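Local coordinates for thiosulfate sulfurtransferase (Pseudomonas aeruginosa, PDB 1YT8), which probably transfers sulfur from thiosulfate to cyanide and is built of repeated rhodanese-like domains, at residues 296-301 with 360-365; 284-289 with 323-328; 171-176 with 332-337; 262-267 with 347-352. All blocks are in the same frame, centred on the assembly; numbering follows the deposited sequence.

Overall arrangement
Contacts 2 and 4 share one parallel sheet, contact 1 joins two loops beside it, and contact 3 ties this rhodanese-like unit to the preceding one. Contact 2 joins two inner strands and is wholly buried, whereas contact 4 adds the outermost strand 265-267 and is only partly covered. The ladder of backbone bonds is common to both; contact 2 keeps its charged pair at the strand end, while in contact 4 polar side chains flank the ladder itself. Contact 1 is the most exposed and uses a histidine, a carboxylate and waters. Contact 3 is buried again, yet mixes apolar packing with a salt bridge. Arg289 links contact 2 to contact 1, and Asn336 links contact 3 to contact 4.

Contact 1. Residues 296-301 with 360-365; sequences AGHLPG and FSERGA
The imidazole of His298 takes Glu362 O over one face, 3.3 Å above the ring plane and displaced toward the rim, while Glu362 OE2, Gly364 O and a water lie in plane at its edge. CE1 closes to 2.9 Å from Glu362 OE2, with ring and carboxylate planes 77° apart, and NE2 gives Gly364 O a weak hydrogen bond. A first torsion that puts CG between the backbone N and the carbonyl carbon (chi1 56°) sets CG 3.4 Å from Glu362 O, and Tyr294 stacks on the ring. The phenyl ring of Phe360 is met differently: Leu299 CD1 sits above its centre, 3.7 Å from the centroid, a CH-pi contact, and Gly297 O comes to its edge. On the Arg363 guanidinium, Ser361 O lies over the middle of one face, and NH1 reaches Ala296 O in a weak bond of 3.0 Å.

The loops are also joined by one antiparallel, hydrogen-bonded bridge: His298 N donates to Glu362 O (2.7 Å) and Glu362 N returns a bond to His298 O (2.9 Å). The extended Glu362 side chain then runs past Pro300, where OE1 lies 3.1 Å from CA, and two waters, each weakly bonded to Gly301 N, donate to its carboxylate. His-Leu-Pro-Gly resembles the His-[Leu/Ile/Val]-Pro-Gly core of a rhodanese signature. His298 ND1 donates a weak hydrogen bond to Leu299 O, which leaves both ring nitrogens near carbonyl oxygens; the nearby carboxylate might favour protonation, while Arg289, packed on the ring, would oppose it.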
# COMPACT_ATOMS: atom_id res chain seq x y z
N ALA A 296 -19.39 2.76 7.09
CA ALA A 296 -20.82 3.02 7.25
C ALA A 296 -21.62 1.80 6.81
O ALA A 296 -22.74 1.57 7.29
CB ALA A 296 -21.23 4.24 6.44
N GLY A 297 -21.05 1.02 5.90
CA GLY A 297 -21.71 -0.17 5.40
C GLY A 297 -21.00 -0.72 4.18
O GLY A 297 -20.76 0.01 3.22
N HIS A 298 -20.66 -2.01 4.21
CA HIS A 298 -19.96 -2.63 3.09
C HIS A 298 -20.34 -4.10 2.93
O HIS A 298 -20.92 -4.70 3.83
CB HIS A 298 -18.45 -2.50 3.29
CG HIS A 298 -17.95 -3.06 4.59
ND1 HIS A 298 -17.74 -4.41 4.78
CD2 HIS A 298 -17.63 -2.46 5.76
CE1 HIS A 298 -17.29 -4.61 6.01
NE2 HIS A 298 -17.22 -3.45 6.62
N LEU A 299 -20.00 -4.66 1.77
CA LEU A 299 -20.31 -6.06 1.49
C LEU A 299 -19.48 -7.01 2.34
O LEU A 299 -18.29 -6.80 2.53
CB LEU A 299 -20.07 -6.39 0.01
CG LEU A 299 -21.23 -6.20 -0.96
CD1 LEU A 299 -21.62 -4.74 -1.06
CD2 LEU A 299 -20.82 -6.73 -2.32
N PRO A 300 -20.12 -8.07 2.86
CA PRO A 300 -19.37 -9.02 3.68
C PRO A 300 -18.23 -9.62 2.86
O PRO A 300 -18.42 -9.96 1.69
CB PRO A 300 -20.43 -10.07 4.04
CG PRO A 300 -21.69 -9.26 4.08
CD PRO A 300 -21.55 -8.39 2.85
N GLY A 301 -17.06 -9.72 3.47
CA GLY A 301 -15.92 -10.29 2.77
C GLY A 301 -15.11 -9.30 1.96
O GLY A 301 -14.04 -9.65 1.45
N PHE A 360 -24.90 -3.74 1.36
CA PHE A 360 -23.85 -3.12 2.16
C PHE A 360 -24.27 -3.26 3.62
O PHE A 360 -24.48 -2.28 4.33
CB PHE A 360 -23.73 -1.64 1.78
CG PHE A 360 -23.27 -1.42 0.37
CD1 PHE A 360 -21.93 -1.18 0.08
CD2 PHE A 360 -24.17 -1.47 -0.69
CE1 PHE A 360 -21.49 -1.00 -1.23
CE2 PHE A 360 -23.75 -1.30 -2.01
CZ PHE A 360 -22.40 -1.06 -2.28
N SER A 361 -24.37 -4.52 4.06
CA SER A 361 -24.81 -4.85 5.41
C SER A 361 -23.76 -4.85 6.52
O SER A 361 -24.08 -4.52 7.67
CB SER A 361 -25.51 -6.21 5.38
OG SER A 361 -24.69 -7.19 4.75
N GLU A 362 -22.53 -5.22 6.20
CA GLU A 362 -21.46 -5.27 7.19
C GLU A 362 -20.96 -3.87 7.54
O GLU A 362 -20.71 -3.05 6.65
CB GLU A 362 -20.32 -6.15 6.67
CG GLU A 362 -19.33 -6.61 7.72
CD GLU A 362 -18.34 -7.61 7.16
OE1 GLU A 362 -18.77 -8.71 6.75
OE2 GLU A 362 -17.13 -7.31 7.13
N ARG A 363 -20.80 -3.59 8.83
CA ARG A 363 -20.37 -2.27 9.27
C ARG A 363 -19.10 -2.26 10.11
O ARG A 363 -18.75 -3.25 10.74
CB ARG A 363 -21.51 -1.60 10.03
CG ARG A 363 -22.85 -1.79 9.34
CD ARG A 363 -23.97 -0.98 9.96
NE ARG A 363 -25.26 -1.34 9.36
CZ ARG A 363 -25.54 -1.22 8.06
NH1 ARG A 363 -24.64 -0.75 7.21
NH2 ARG A 363 -26.73 -1.59 7.61
N GLY A 364 -18.41 -1.12 10.10
CA GLY A 364 -17.19 -0.99 10.87
C GLY A 364 -15.93 -1.16 10.04
O GLY A 364 -15.99 -1.35 8.82
N ALA A 365 -14.79 -1.09 10.70
CA ALA A 365 -13.50 -1.23 10.04
C ALA A 365 -13.28 -2.66 9.55
O ALA A 365 -13.89 -3.60 10.06
CB ALA A 365 -12.38 -0.83 10.99
O HOH W 1 -16.16 -5.05 9.08
O HOH W 2 -15.07 -7.82 5.09
O HOH W 3 -16.91 -10.39 6.43

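Contact 2. Residues 284-289 with 323-328; sequences YLLDVR and ARLVLV
Tyr284 lies beside Ala323, Arg324 and Leu325, and its side chain can be followed outward. CB stands 4.0 Å from Arg324 O. At CD2 the ring meets that same oxygen and, at its edge, Leu325 CD1 (3.8 Å); CE2 then presses on Ala323 CB at 3.4 Å. Finally OH leaves the strand pair to bond with Arg58 O and Val320 N, so the phenol reaches back to the first rhodanese-like unit.

The backbones form a parallel ladder in the middle of the sheet, the two strands 23° apart. Tyr284 N, Leu286 N and Val288 N donate to Arg324 O, Val326 O and Val328 O, and Val326 N and Val328 N return bonds to Tyr284 O and Leu286 O. On the face carrying Leu285, its CD1 touches both Val326 CG1 and Val328 CG2, each at 3.8 Å. On the other face Leu286 CB packs against Leu327 CD2 at 3.9 Å.

Where strand 284-287 ends, Asp287 OD1 accepts from Arg289 N in an Asx turn. Arg289 also grips the carboxylate side-on, NE on the syn lone pair of OD1 (2.9 Å) and, weakly, on OD2, and NH2 on OD2 (2.8 Å). NH1 also pairs with Asp330, which is shared with Arg334, and NH2 with Gly297 O. These acceptors may partly offset the cost of placing a guanidinium at the end of a buried strand pair.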
# COMPACT_ATOMS: atom_id res chain seq x y z
N TYR A 284 -10.03 -11.34 -5.14
CA TYR A 284 -10.03 -10.27 -4.14
C TYR A 284 -11.29 -9.42 -4.31
O TYR A 284 -11.52 -8.88 -5.39
CB TYR A 284 -8.81 -9.35 -4.32
CG TYR A 284 -7.45 -10.00 -4.18
CD1 TYR A 284 -6.93 -10.33 -2.93
CD2 TYR A 284 -6.65 -10.22 -5.31
CE1 TYR A 284 -5.64 -10.87 -2.80
CE2 TYR A 284 -5.37 -10.75 -5.19
CZ TYR A 284 -4.87 -11.07 -3.93
OH TYR A 284 -3.61 -11.60 -3.82
N LEU A 285 -12.09 -9.30 -3.26
CA LEU A 285 -13.30 -8.49 -3.29
C LEU A 285 -12.92 -7.15 -2.65
O LEU A 285 -12.70 -7.08 -1.44
CB LEU A 285 -14.42 -9.16 -2.49
CG LEU A 285 -15.77 -8.43 -2.44
CD1 LEU A 285 -16.31 -8.23 -3.86
CD2 LEU A 285 -16.74 -9.24 -1.60
N LEU A 286 -12.85 -6.10 -3.46
CA LEU A 286 -12.42 -4.78 -2.99
C LEU A 286 -13.40 -3.61 -3.15
O LEU A 286 -13.97 -3.42 -4.22
CB LEU A 286 -11.11 -4.43 -3.70
CG LEU A 286 -10.09 -5.57 -3.78
CD1 LEU A 286 -8.97 -5.18 -4.72
CD2 LEU A 286 -9.55 -5.90 -2.40
N ASP A 287 -13.56 -2.84 -2.08
CA ASP A 287 -14.45 -1.67 -2.04
C ASP A 287 -13.61 -0.41 -2.29
O ASP A 287 -12.77 -0.05 -1.45
CB ASP A 287 -15.11 -1.58 -0.65
CG ASP A 287 -16.25 -0.57 -0.59
OD1 ASP A 287 -16.09 0.56 -1.09
OD2 ASP A 287 -17.30 -0.91 -0.00
N VAL A 288 -13.83 0.26 -3.42
CA VAL A 288 -13.04 1.44 -3.78
C VAL A 288 -13.56 2.81 -3.31
O VAL A 288 -13.02 3.85 -3.69
CB VAL A 288 -12.82 1.50 -5.31
CG1 VAL A 288 -12.06 0.27 -5.78
CG2 VAL A 288 -14.16 1.61 -6.04
N ARG A 289 -14.60 2.81 -2.48
CA ARG A 289 -15.16 4.06 -1.97
C ARG A 289 -14.27 4.61 -0.85
O ARG A 289 -13.24 4.01 -0.52
CB ARG A 289 -16.58 3.83 -1.45
CG ARG A 289 -17.52 3.21 -2.48
CD ARG A 289 -18.84 2.84 -1.82
NE ARG A 289 -18.63 1.86 -0.76
CZ ARG A 289 -19.46 1.67 0.25
NH1 ARG A 289 -20.57 2.39 0.35
NH2 ARG A 289 -19.16 0.77 1.18
N ALA A 323 -3.89 -12.99 -10.22
CA ALA A 323 -5.14 -13.14 -9.48
C ALA A 323 -6.28 -12.38 -10.15
O ALA A 323 -6.08 -11.68 -11.14
CB ALA A 323 -4.98 -12.65 -8.04
N ARG A 324 -7.46 -12.51 -9.55
CA ARG A 324 -8.70 -11.92 -10.04
C ARG A 324 -9.21 -10.86 -9.05
O ARG A 324 -9.19 -11.09 -7.85
CB ARG A 324 -9.73 -13.06 -10.15
CG ARG A 324 -10.70 -12.97 -11.27
CD ARG A 324 -11.14 -14.37 -11.71
NE ARG A 324 -11.59 -15.25 -10.63
CZ ARG A 324 -12.14 -16.45 -10.85
NH1 ARG A 324 -12.29 -16.88 -12.10
NH2 ARG A 324 -12.54 -17.22 -9.85
N LEU A 325 -9.66 -9.72 -9.56
CA LEU A 325 -10.19 -8.64 -8.71
C LEU A 325 -11.65 -8.29 -9.02
O LEU A 325 -12.04 -8.21 -10.18
CB LEU A 325 -9.35 -7.36 -8.87
CG LEU A 325 -7.98 -7.24 -8.18
CD1 LEU A 325 -7.06 -8.35 -8.60
CD2 LEU A 325 -7.39 -5.89 -8.54
N VAL A 326 -12.44 -8.07 -7.98
CA VAL A 326 -13.85 -7.68 -8.15
C VAL A 326 -14.03 -6.38 -7.37
O VAL A 326 -13.83 -6.33 -6.16
CB VAL A 326 -14.80 -8.75 -7.58
CG1 VAL A 326 -16.24 -8.27 -7.70
CG2 VAL A 326 -14.62 -10.06 -8.33
N LEU A 327 -14.42 -5.31 -8.07
CA LEU A 327 -14.56 -4.01 -7.43
C LEU A 327 -15.98 -3.58 -7.09
O LEU A 327 -16.91 -3.75 -7.88
CB LEU A 327 -13.89 -2.94 -8.29
CG LEU A 327 -12.43 -3.20 -8.69
CD1 LEU A 327 -11.84 -1.92 -9.28
CD2 LEU A 327 -11.62 -3.65 -7.47
N VAL A 328 -16.11 -3.00 -5.90
CA VAL A 328 -17.39 -2.53 -5.38
C VAL A 328 -17.49 -1.01 -5.18
O VAL A 328 -16.56 -0.38 -4.70
CB VAL A 328 -17.69 -3.18 -4.00
CG1 VAL A 328 -19.03 -2.68 -3.45
CG2 VAL A 328 -17.68 -4.69 -4.12

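Contact 3. Residues 171-176 with 332-337; sequences GAELVL and GVRANM
Glu173 and Arg334 share one hydrogen bond, from one nitrogen to one oxygen. Arg334 NH1 donates to the syn lone pair of Glu173 OE2 at 2.8 Å, nearly straight, and the oxygen lies in the guanidinium plane although the carboxylate is turned 82° from it. Both side chains bend to get there. In Glu173 the chain folds at chi2 (-68°), which swings CD round toward the arginine. In Arg334 CG passes 3.4 Å from Ala172 O, the chain stays extended to CD, and a turn at chi3 (-73°) sets NE near Leu176 CD2, which covers one face of the guanidinium toward its rim. The group is gripped further by Asp331 at NE, Asp330 at NH2 and Glu293 at NH1, while Glu173 OE1 pairs with Arg177. The buried charge has several carboxylates around it.

Away from the charges the packing is apolar. Val333 CG1 touches both helical side chains, 3.7 Å from Val175 CG1 and 3.9 Å from Leu176 CB, and its CG2 meets Leu176 CD1. Met337, present as selenomethionine and bent at chi2 and chi3, crosses Val175 at about a right angle, with CG 3.9 Å from Val175 CG2.

Val333 is the N-cap of helix 334-344, which follows strand 324-328. In the rhodanese fold this strand-loop-helix junction is the place of the active-site loop; in the preceding unit the corresponding loop, beginning at Cys193, binds the sulfite in a pocket that Gln312 also lines. Here the loop carries Asp329, Asp330 and Asp331 and packs against the preceding unit.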
# COMPACT_ATOMS: atom_id res chain seq x y z
N GLY A 171 -7.78 10.04 -6.14
CA GLY A 171 -7.85 9.45 -7.46
C GLY A 171 -9.15 8.93 -8.06
O GLY A 171 -9.58 9.41 -9.11
N ALA A 172 -9.77 7.95 -7.41
CA ALA A 172 -11.00 7.38 -7.94
C ALA A 172 -12.20 8.32 -7.90
O ALA A 172 -13.18 8.11 -8.62
CB ALA A 172 -11.33 6.08 -7.21
N GLU A 173 -12.12 9.36 -7.07
CA GLU A 173 -13.21 10.32 -6.93
C GLU A 173 -13.24 11.38 -8.05
O GLU A 173 -14.25 12.04 -8.25
CB GLU A 173 -13.11 11.05 -5.59
CG GLU A 173 -13.08 10.16 -4.34
CD GLU A 173 -14.39 9.43 -4.08
OE1 GLU A 173 -15.45 9.95 -4.48
OE2 GLU A 173 -14.35 8.34 -3.46
N LEU A 174 -12.13 11.53 -8.76
CA LEU A 174 -12.03 12.55 -9.81
C LEU A 174 -13.17 12.61 -10.83
O LEU A 174 -13.82 13.64 -10.97
CB LEU A 174 -10.68 12.43 -10.53
CG LEU A 174 -9.49 12.86 -9.67
CD1 LEU A 174 -8.20 12.42 -10.33
CD2 LEU A 174 -9.50 14.37 -9.47
N VAL A 175 -13.42 11.51 -11.53
CA VAL A 175 -14.48 11.50 -12.53
C VAL A 175 -15.86 11.70 -11.90
O VAL A 175 -16.76 12.29 -12.50
CB VAL A 175 -14.46 10.18 -13.34
CG1 VAL A 175 -15.62 10.13 -14.32
CG2 VAL A 175 -13.13 10.08 -14.08
N LEU A 176 -16.02 11.22 -10.67
CA LEU A 176 -17.29 11.34 -9.96
C LEU A 176 -17.61 12.74 -9.43
O LEU A 176 -18.76 13.17 -9.46
CB LEU A 176 -17.34 10.35 -8.79
CG LEU A 176 -18.60 10.34 -7.90
CD1 LEU A 176 -19.79 9.81 -8.69
CD2 LEU A 176 -18.35 9.45 -6.69
N GLY A 332 -21.44 3.80 -9.57
CA GLY A 332 -21.29 3.50 -10.98
C GLY A 332 -20.14 4.21 -11.68
O GLY A 332 -20.05 4.17 -12.90
N VAL A 333 -19.27 4.85 -10.91
CA VAL A 333 -18.13 5.56 -11.49
C VAL A 333 -16.78 5.08 -10.96
O VAL A 333 -15.91 4.68 -11.73
CB VAL A 333 -18.21 7.08 -11.22
CG1 VAL A 333 -16.95 7.78 -11.74
CG2 VAL A 333 -19.44 7.68 -11.89
N ARG A 334 -16.61 5.12 -9.65
CA ARG A 334 -15.36 4.75 -9.00
C ARG A 334 -14.81 3.37 -9.32
O ARG A 334 -13.64 3.23 -9.66
CB ARG A 334 -15.49 4.95 -7.49
CG ARG A 334 -15.67 6.41 -7.13
CD ARG A 334 -15.82 6.63 -5.64
NE ARG A 334 -17.12 6.18 -5.15
CZ ARG A 334 -17.60 6.45 -3.94
NH1 ARG A 334 -16.88 7.16 -3.08
NH2 ARG A 334 -18.80 6.01 -3.59
N ALA A 335 -15.65 2.35 -9.20
CA ALA A 335 -15.22 0.99 -9.50
C ALA A 335 -14.88 0.85 -10.99
O ALA A 335 -13.87 0.26 -11.35
CB ALA A 335 -16.30 -0.01 -9.10
N ASN A 336 -15.73 1.41 -11.86
CA ASN A 336 -15.47 1.33 -13.30
C ASN A 336 -14.14 1.98 -13.68
O ASN A 336 -13.38 1.40 -14.45
CB ASN A 336 -16.60 2.00 -14.11
CG ASN A 336 -17.83 1.12 -14.25
OD1 ASN A 336 -17.72 -0.09 -14.50
ND2 ASN A 336 -19.01 1.72 -14.13
N MSE A 337 -13.88 3.17 -13.16
CA MSE A 337 -12.63 3.87 -13.48
C MSE A 337 -11.42 3.12 -12.94
O MSE A 337 -10.44 2.92 -13.65
CB MSE A 337 -12.65 5.30 -12.95
CG MSE A 337 -13.56 6.27 -13.70
SE MSE A 337 -13.41 6.28 -15.64
CE MSE A 337 -11.54 6.78 -15.83

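Contact 4. Residues 262-267 with 347-352; sequences AGVERL and WQVAVL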
# COMPACT_ATOMS: atom_id res chain seq x y z
N ALA A 262 -11.67 -0.88 -21.81
CA ALA A 262 -10.49 -1.54 -21.26
C ALA A 262 -10.64 -3.05 -21.08
O ALA A 262 -9.68 -3.73 -20.70
CB ALA A 262 -10.11 -0.89 -19.94
N GLY A 263 -11.83 -3.57 -21.35
CA GLY A 263 -12.05 -5.00 -21.22
C GLY A 263 -12.44 -5.46 -19.83
O GLY A 263 -12.33 -6.64 -19.50
N VAL A 264 -12.90 -4.52 -19.00
CA VAL A 264 -13.32 -4.85 -17.65
C VAL A 264 -14.53 -5.79 -17.73
O VAL A 264 -15.46 -5.55 -18.49
CB VAL A 264 -13.71 -3.58 -16.87
CG1 VAL A 264 -14.30 -3.96 -15.51
CG2 VAL A 264 -12.49 -2.69 -16.69
N GLU A 265 -14.50 -6.87 -16.96
CA GLU A 265 -15.60 -7.83 -16.96
C GLU A 265 -16.72 -7.37 -16.03
O GLU A 265 -16.51 -6.50 -15.18
CB GLU A 265 -15.09 -9.21 -16.52
CG GLU A 265 -14.12 -9.84 -17.51
CD GLU A 265 -13.64 -11.22 -17.06
OE1 GLU A 265 -14.50 -12.06 -16.72
OE2 GLU A 265 -12.41 -11.45 -17.05
N ARG A 266 -17.90 -7.94 -16.21
CA ARG A 266 -19.06 -7.60 -15.37
C ARG A 266 -19.47 -8.84 -14.58
O ARG A 266 -19.30 -9.97 -15.04
CB ARG A 266 -20.25 -7.15 -16.23
CG ARG A 266 -19.91 -6.24 -17.41
CD ARG A 266 -19.13 -5.00 -17.00
NE ARG A 266 -19.80 -4.21 -15.97
CZ ARG A 266 -19.30 -3.09 -15.45
NH1 ARG A 266 -18.12 -2.63 -15.87
NH2 ARG A 266 -19.96 -2.42 -14.52
N LEU A 267 -20.03 -8.63 -13.39
CA LEU A 267 -20.50 -9.72 -12.54
C LEU A 267 -21.64 -9.26 -11.65
O LEU A 267 -21.75 -8.08 -11.34
CB LEU A 267 -19.39 -10.21 -11.61
CG LEU A 267 -18.17 -10.98 -12.10
CD1 LEU A 267 -17.30 -11.31 -10.89
CD2 LEU A 267 -18.59 -12.26 -12.81
N TRP A 347 -4.40 -6.78 -15.12
CA TRP A 347 -5.20 -7.57 -14.19
C TRP A 347 -6.53 -8.04 -14.77
O TRP A 347 -7.14 -7.34 -15.59
CB TRP A 347 -5.51 -6.78 -12.92
CG TRP A 347 -4.32 -6.47 -12.07
CD1 TRP A 347 -3.56 -5.34 -12.09
CD2 TRP A 347 -3.74 -7.33 -11.08
NE1 TRP A 347 -2.54 -5.43 -11.18
CE2 TRP A 347 -2.62 -6.65 -10.55
CE3 TRP A 347 -4.05 -8.61 -10.61
CZ2 TRP A 347 -1.81 -7.21 -9.56
CZ3 TRP A 347 -3.24 -9.17 -9.62
CH2 TRP A 347 -2.13 -8.47 -9.10
N GLN A 348 -6.96 -9.22 -14.35
CA GLN A 348 -8.27 -9.72 -14.75
C GLN A 348 -9.12 -9.05 -13.68
O GLN A 348 -8.96 -9.32 -12.49
CB GLN A 348 -8.36 -11.24 -14.64
CG GLN A 348 -9.80 -11.74 -14.70
CD GLN A 348 -9.90 -13.24 -14.90
OE1 GLN A 348 -9.05 -14.00 -14.43
NE2 GLN A 348 -10.94 -13.68 -15.60
N VAL A 349 -10.01 -8.17 -14.10
CA VAL A 349 -10.83 -7.44 -13.15
C VAL A 349 -12.27 -7.31 -13.60
O VAL A 349 -12.57 -7.17 -14.79
CB VAL A 349 -10.23 -6.03 -12.92
CG1 VAL A 349 -10.12 -5.28 -14.23
CG2 VAL A 349 -11.07 -5.25 -11.91
N ALA A 350 -13.17 -7.35 -12.62
CA ALA A 350 -14.59 -7.22 -12.88
C ALA A 350 -15.20 -6.20 -11.93
O ALA A 350 -14.66 -5.95 -10.85
CB ALA A 350 -15.27 -8.57 -12.68
N VAL A 351 -16.30 -5.59 -12.34
CA VAL A 351 -17.02 -4.63 -11.51
C VAL A 351 -18.33 -5.34 -11.14
O VAL A 351 -18.98 -5.94 -12.00
CB VAL A 351 -17.33 -3.33 -12.27
CG1 VAL A 351 -18.28 -2.46 -11.47
CG2 VAL A 351 -16.02 -2.57 -12.53
N LEU A 352 -18.70 -5.27 -9.87
CA LEU A 352 -19.91 -5.93 -9.39
C LEU A 352 -21.16 -5.08 -9.64
O LEU A 352 -21.32 -4.00 -9.06
CB LEU A 352 -19.77 -6.23 -7.89
CG LEU A 352 -20.74 -7.22 -7.24
CD1 LEU A 352 -20.79 -8.50 -8.06
CD2 LEU A 352 -20.28 -7.50 -5.82
O HOH W 4 -10.35 -8.06 -17.30
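Glu265 and Ala350 pair at the edge of the parallel five-stranded sheet of a rhodanese-like alpha/beta fold, where strand 265-267 is outermost and strand 348-352 lies next to it, their axes 42° apart. Glu265 N donates to Val349 O (2.9 Å), Val351 N to Glu265 O and Leu267 N to Val351 O. The donors of the last two are tilted 25° and 27° from the carbonyl planes.

The extended Glu265 chain carries OE2 to Gln348 NE2, which sits on the syn lone pair at 3.0 Å, with carboxylate and amide planes well turned from each other. On the same face Leu267 CG packs on Ala350 CB at 3.8 Å, and Leu352 CD1 comes to 3.4 Å from Leu267 O. Val264 CG1 meets Val351 CG2, which lies on the other face, at 3.7 Å. Arg266, folded at chi2 and chi3, runs beside Val351 in the same direction, and Val351 CB lies 3.3 Å above the plane of the Arg266 guanidinium, toward its rim.

A second layer positions these groups. Arg281 holds the amide oxygen of Gln348, while Asp353 and Asn336 bind NH2 and NH1 of Arg266. Trp275, of helix 269-277, covers the face with Glu265, Leu267 and Ala350; Ala339, of helix 334-344, packs against Val264 and Val351. Before the strand begins, a Schellman motif at Gly263 closes helix 245-262, and a water accepts from Val349 N at 3.2 Å while donating to Gly263 O at 3.3 Å.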